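Local coordinates for protein glycosyl hydrolase BlGH5_18 (PDB 7LQX) that probably hydrolyses glycosidic bonds as a family GH5 enzyme, subfamily 18, with a likely part in the breakdown of N-glycans by a gut bifidobacterium, at residues M24-N29 and W307-W312. Residues are numbered along the deposited sequence; the frame is centred on the assembly and turned at random.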
HETATM    1  N   MSE A  24      37.147  -0.356  11.385  1.00 16.33           N
HETATM    2  CA  MSE A  24      36.235  -0.173  10.256  1.00 15.40           C
HETATM    3  C   MSE A  24      35.101  -1.176  10.454  1.00 13.79           C
HETATM    4  O   MSE A  24      35.350  -2.355  10.690  1.00 13.91           O
HETATM    5  CB  MSE A  24      36.909  -0.471   8.921  1.00 15.12           C
HETATM    6  CG  MSE A  24      35.962  -0.365   7.732  1.00 14.02           C
HETATM    7 SE   MSE A  24      36.865  -0.720   6.031  1.00 22.25          SE
HETATM    8  CE  MSE A  24      38.040   0.810   5.990  1.00 17.15           C
ATOM      9  N   ARG A  25      33.865  -0.720  10.322  0.66 13.04           N
ATOM     10  CA  ARG A  25      32.720  -1.563  10.620  0.66 11.94           C
ATOM     11  C   ARG A  25      32.372  -2.439   9.423  0.66 10.90           C
ATOM     12  O   ARG A  25      32.450  -2.005   8.269  0.66 10.77           O
ATOM     13  CB  ARG A  25      31.521  -0.682  10.979  0.66 15.07           C
ATOM     14  CG  ARG A  25      31.793   0.438  11.986  0.66 25.15           C
ATOM     15  CD  ARG A  25      32.056  -0.074  13.395  0.66 28.10           C
ATOM     16  NE  ARG A  25      31.047  -1.036  13.823  0.66 21.80           N
ATOM     17  CZ  ARG A  25      29.926  -0.734  14.476  0.66 15.52           C
ATOM     18  NH1 ARG A  25      29.639   0.522  14.805  0.66 16.58           N
ATOM     19  NH2 ARG A  25      29.093  -1.713  14.801  0.66 11.73           N
ATOM     20  N   PHE A  26      31.988  -3.684   9.706  1.00 10.31           N
ATOM     21  CA  PHE A  26      31.537  -4.626   8.682  1.00  9.47           C
ATOM     22  C   PHE A  26      30.198  -5.216   9.099  1.00  9.41           C
ATOM     23  O   PHE A  26      30.056  -5.707  10.224  1.00  9.68           O
ATOM     24  CB  PHE A  26      32.581  -5.722   8.413  1.00  9.80           C
ATOM     25  CG  PHE A  26      33.701  -5.251   7.539  1.00 10.41           C
ATOM     26  CD1 PHE A  26      34.776  -4.545   8.066  1.00 11.45           C
ATOM     27  CD2 PHE A  26      33.653  -5.465   6.174  1.00 10.67           C
ATOM     28  CE1 PHE A  26      35.791  -4.093   7.242  1.00 12.16           C
ATOM     29  CE2 PHE A  26      34.659  -5.015   5.351  1.00 10.75           C
ATOM     30  CZ  PHE A  26      35.723  -4.316   5.880  1.00 11.79           C
ATOM     31  N   GLY A  27      29.214  -5.135   8.212  1.00  8.49           N
ATOM     32  CA  GLY A  27      27.895  -5.630   8.536  1.00  8.91           C
ATOM     33  C   GLY A  27      27.101  -5.950   7.289  1.00  8.15           C
ATOM     34  O   GLY A  27      27.630  -5.967   6.176  1.00  7.67           O
ATOM     35  N   VAL A  28      25.808  -6.220   7.488  1.00  7.19           N
ATOM     36  CA  VAL A  28      24.923  -6.593   6.392  1.00  6.82           C
ATOM     37  C   VAL A  28      23.602  -5.849   6.490  1.00  6.75           C
ATOM     38  O   VAL A  28      23.113  -5.525   7.577  1.00  7.42           O
ATOM     39  CB  VAL A  28      24.654  -8.115   6.305  1.00  8.53           C
ATOM     40  CG1 VAL A  28      25.930  -8.867   6.006  1.00  8.97           C
ATOM     41  CG2 VAL A  28      24.011  -8.626   7.580  1.00  9.42           C
ATOM     42  N   ASN A  29      23.033  -5.579   5.323  1.00  7.39           N
ATOM     43  CA  ASN A  29      21.632  -5.213   5.192  1.00  6.85           C
ATOM     44  C   ASN A  29      20.824  -6.484   5.365  1.00  7.25           C
ATOM     45  O   ASN A  29      20.962  -7.421   4.576  1.00  7.53           O
ATOM     46  CB  ASN A  29      21.417  -4.604   3.813  1.00  6.72           C
ATOM     47  CG  ASN A  29      22.040  -3.225   3.704  1.00  5.89           C
ATOM     48  OD1 ASN A  29      21.478  -2.254   4.199  1.00  7.35           O
ATOM     49  ND2 ASN A  29      23.214  -3.141   3.075  1.00  6.64           N
ATOM     50  N   TRP A 307      34.209   4.537   6.926  1.00  7.68           N
ATOM     51  CA  TRP A 307      33.852   4.157   8.285  1.00  7.88           C
ATOM     52  C   TRP A 307      33.372   2.722   8.372  1.00  6.18           C
ATOM     53  O   TRP A 307      33.550   2.076   9.410  1.00  7.52           O
ATOM     54  CB  TRP A 307      32.735   5.101   8.749  1.00  8.21           C
ATOM     55  CG  TRP A 307      32.060   4.778  10.039  1.00  7.97           C
ATOM     56  CD1 TRP A 307      32.385   5.254  11.272  1.00  9.11           C
ATOM     57  CD2 TRP A 307      30.893   3.968  10.218  1.00  7.89           C
ATOM     58  NE1 TRP A 307      31.516   4.765  12.215  1.00  9.87           N
ATOM     59  CE2 TRP A 307      30.590   3.974  11.593  1.00  8.90           C
ATOM     60  CE3 TRP A 307      30.086   3.230   9.355  1.00  8.79           C
ATOM     61  CZ2 TRP A 307      29.515   3.271  12.121  1.00 10.29           C
ATOM     62  CZ3 TRP A 307      29.021   2.535   9.886  1.00 10.07           C
ATOM     63  CH2 TRP A 307      28.743   2.560  11.250  1.00 11.99           C
ATOM     64  N   GLY A 308      32.750   2.219   7.324  1.00  6.75           N
ATOM     65  CA  GLY A 308      32.190   0.882   7.371  1.00  7.08           C
ATOM     66  C   GLY A 308      31.646   0.470   6.025  1.00  6.74           C
ATOM     67  O   GLY A 308      31.398   1.305   5.152  1.00  6.79           O
ATOM     68  N   VAL A 309      31.465  -0.845   5.874  1.00  7.37           N
ATOM     69  CA  VAL A 309      30.933  -1.463   4.667  1.00  6.84           C
ATOM     70  C   VAL A 309      29.805  -2.384   5.095  1.00  6.58           C
ATOM     71  O   VAL A 309      29.995  -3.235   5.970  1.00  7.61           O
ATOM     72  CB  VAL A 309      32.009  -2.276   3.918  1.00  7.69           C
ATOM     73  CG1 VAL A 309      31.394  -2.943   2.687  1.00  9.65           C
ATOM     74  CG2 VAL A 309      33.195  -1.394   3.557  1.00  9.80           C
ATOM     75  N   THR A 310      28.642  -2.223   4.476  1.00  6.78           N
ATOM     76  CA  THR A 310      27.453  -3.010   4.797  1.00  6.72           C
ATOM     77  C   THR A 310      26.948  -3.646   3.515  1.00  6.44           C
ATOM     78  O   THR A 310      26.443  -2.958   2.627  1.00  6.55           O
ATOM     79  CB  THR A 310      26.409  -2.121   5.470  1.00  7.15           C
ATOM     80  OG1 THR A 310      27.042  -1.428   6.561  1.00  8.13           O
ATOM     81  CG2 THR A 310      25.237  -2.927   5.981  1.00  7.27           C
ATOM     82  N   TRP A 311      27.123  -4.959   3.411  1.00  6.22           N
ATOM     83  CA  TRP A 311      26.829  -5.649   2.163  1.00  7.37           C
ATOM     84  C   TRP A 311      25.317  -5.729   1.950  1.00  7.02           C
ATOM     85  O   TRP A 311      24.553  -5.930   2.896  1.00  7.11           O
ATOM     86  CB  TRP A 311      27.477  -7.061   2.138  1.00  8.03           C
ATOM     87  CG  TRP A 311      27.657  -7.466   0.711  1.00  8.28           C
ATOM     88  CD1 TRP A 311      26.836  -8.262  -0.042  1.00  8.47           C
ATOM     89  CD2 TRP A 311      28.691  -7.017  -0.167  1.00  8.41           C
ATOM     90  NE1 TRP A 311      27.310  -8.340  -1.330  1.00  8.24           N
ATOM     91  CE2 TRP A 311      28.445  -7.580  -1.432  1.00  7.42           C
ATOM     92  CE3 TRP A 311      29.813  -6.196  -0.001  1.00  7.62           C
ATOM     93  CZ2 TRP A 311      29.270  -7.342  -2.524  1.00  9.34           C
ATOM     94  CZ3 TRP A 311      30.625  -5.963  -1.090  1.00  9.21           C
ATOM     95  CH2 TRP A 311      30.347  -6.530  -2.335  1.00  9.63           C
ATOM     96  N   TRP A 312      24.879  -5.525   0.704  1.00  6.18           N
ATOM     97  CA  TRP A 312      23.504  -5.818   0.298  1.00  6.00           C
ATOM     98  C   TRP A 312      23.546  -7.163  -0.431  1.00  6.70           C
ATOM     99  O   TRP A 312      24.021  -7.219  -1.564  1.00  7.37           O
ATOM    100  CB  TRP A 312      22.914  -4.737  -0.629  1.00  7.10           C
ATOM    101  CG  TRP A 312      21.481  -5.075  -0.818  1.00  6.42           C
ATOM    102  CD1 TRP A 312      20.974  -6.020  -1.657  1.00  7.09           C
ATOM    103  CD2 TRP A 312      20.370  -4.555  -0.081  1.00  7.08           C
ATOM    104  NE1 TRP A 312      19.617  -6.124  -1.489  1.00  7.85           N
ATOM    105  CE2 TRP A 312      19.219  -5.227  -0.533  1.00  7.57           C
ATOM    106  CE3 TRP A 312      20.236  -3.575   0.911  1.00  7.87           C
ATOM    107  CZ2 TRP A 312      17.948  -4.956  -0.022  1.00  8.64           C
ATOM    108  CZ3 TRP A 312      18.980  -3.306   1.416  1.00  8.83           C
ATOM    109  CH2 TRP A 312      17.851  -3.996   0.950  1.00  8.51           C
TER
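Arg-25, Gly-27 and Asn-29 pair in parallel with 307-312 through five backbone hydrogen bonds of alternating direction, from Arg-25 N to Trp-307 O (3.0 Å) as far as Asn-29 N to Trp-311 O (2.9 Å); the short segment axes are inclined at 26°. On the face carrying Arg-25 and Thr-310, Arg-25 CG lies over the six-membered ring of Trp-307, 3.7 Å from its centroid and 12° off the normal, which identifies a CH-pi contact. In one of two modelled conformers, bends at chi2 (-70°) and chi3 fold the arginine so that NH1 nears Trp-307 CZ2 (3.8 Å), while salt bridges to Asp-61 and Asp-100 meet its charge. On the other face, Phe-26 CE2 meets Val-309 CB at 4.1 Å, beneath helix 342-354. Asn-29 ND2 gives a second bond to Trp-311 O (3.1 Å), reaching it from above the carbonyl plane, whereas the backbone N approaches nearly head-on. Asn-29 CB and CG both pack 3.3 Å from Trp-312 CE3, and the amide also bonds Arg-64 and the Gln-275 carbonyl. Cutting Asn-29 back to an alanine would probably cost Trp-311 O its second donor and Arg-64 an acceptor, and, with CG gone, open a gap beside the Trp-312 ring. Flanked by strands 62-65 and 272-277, the pair joins the first and eighth strands, closing the (beta/alpha)8 barrel of GH5 enzymes.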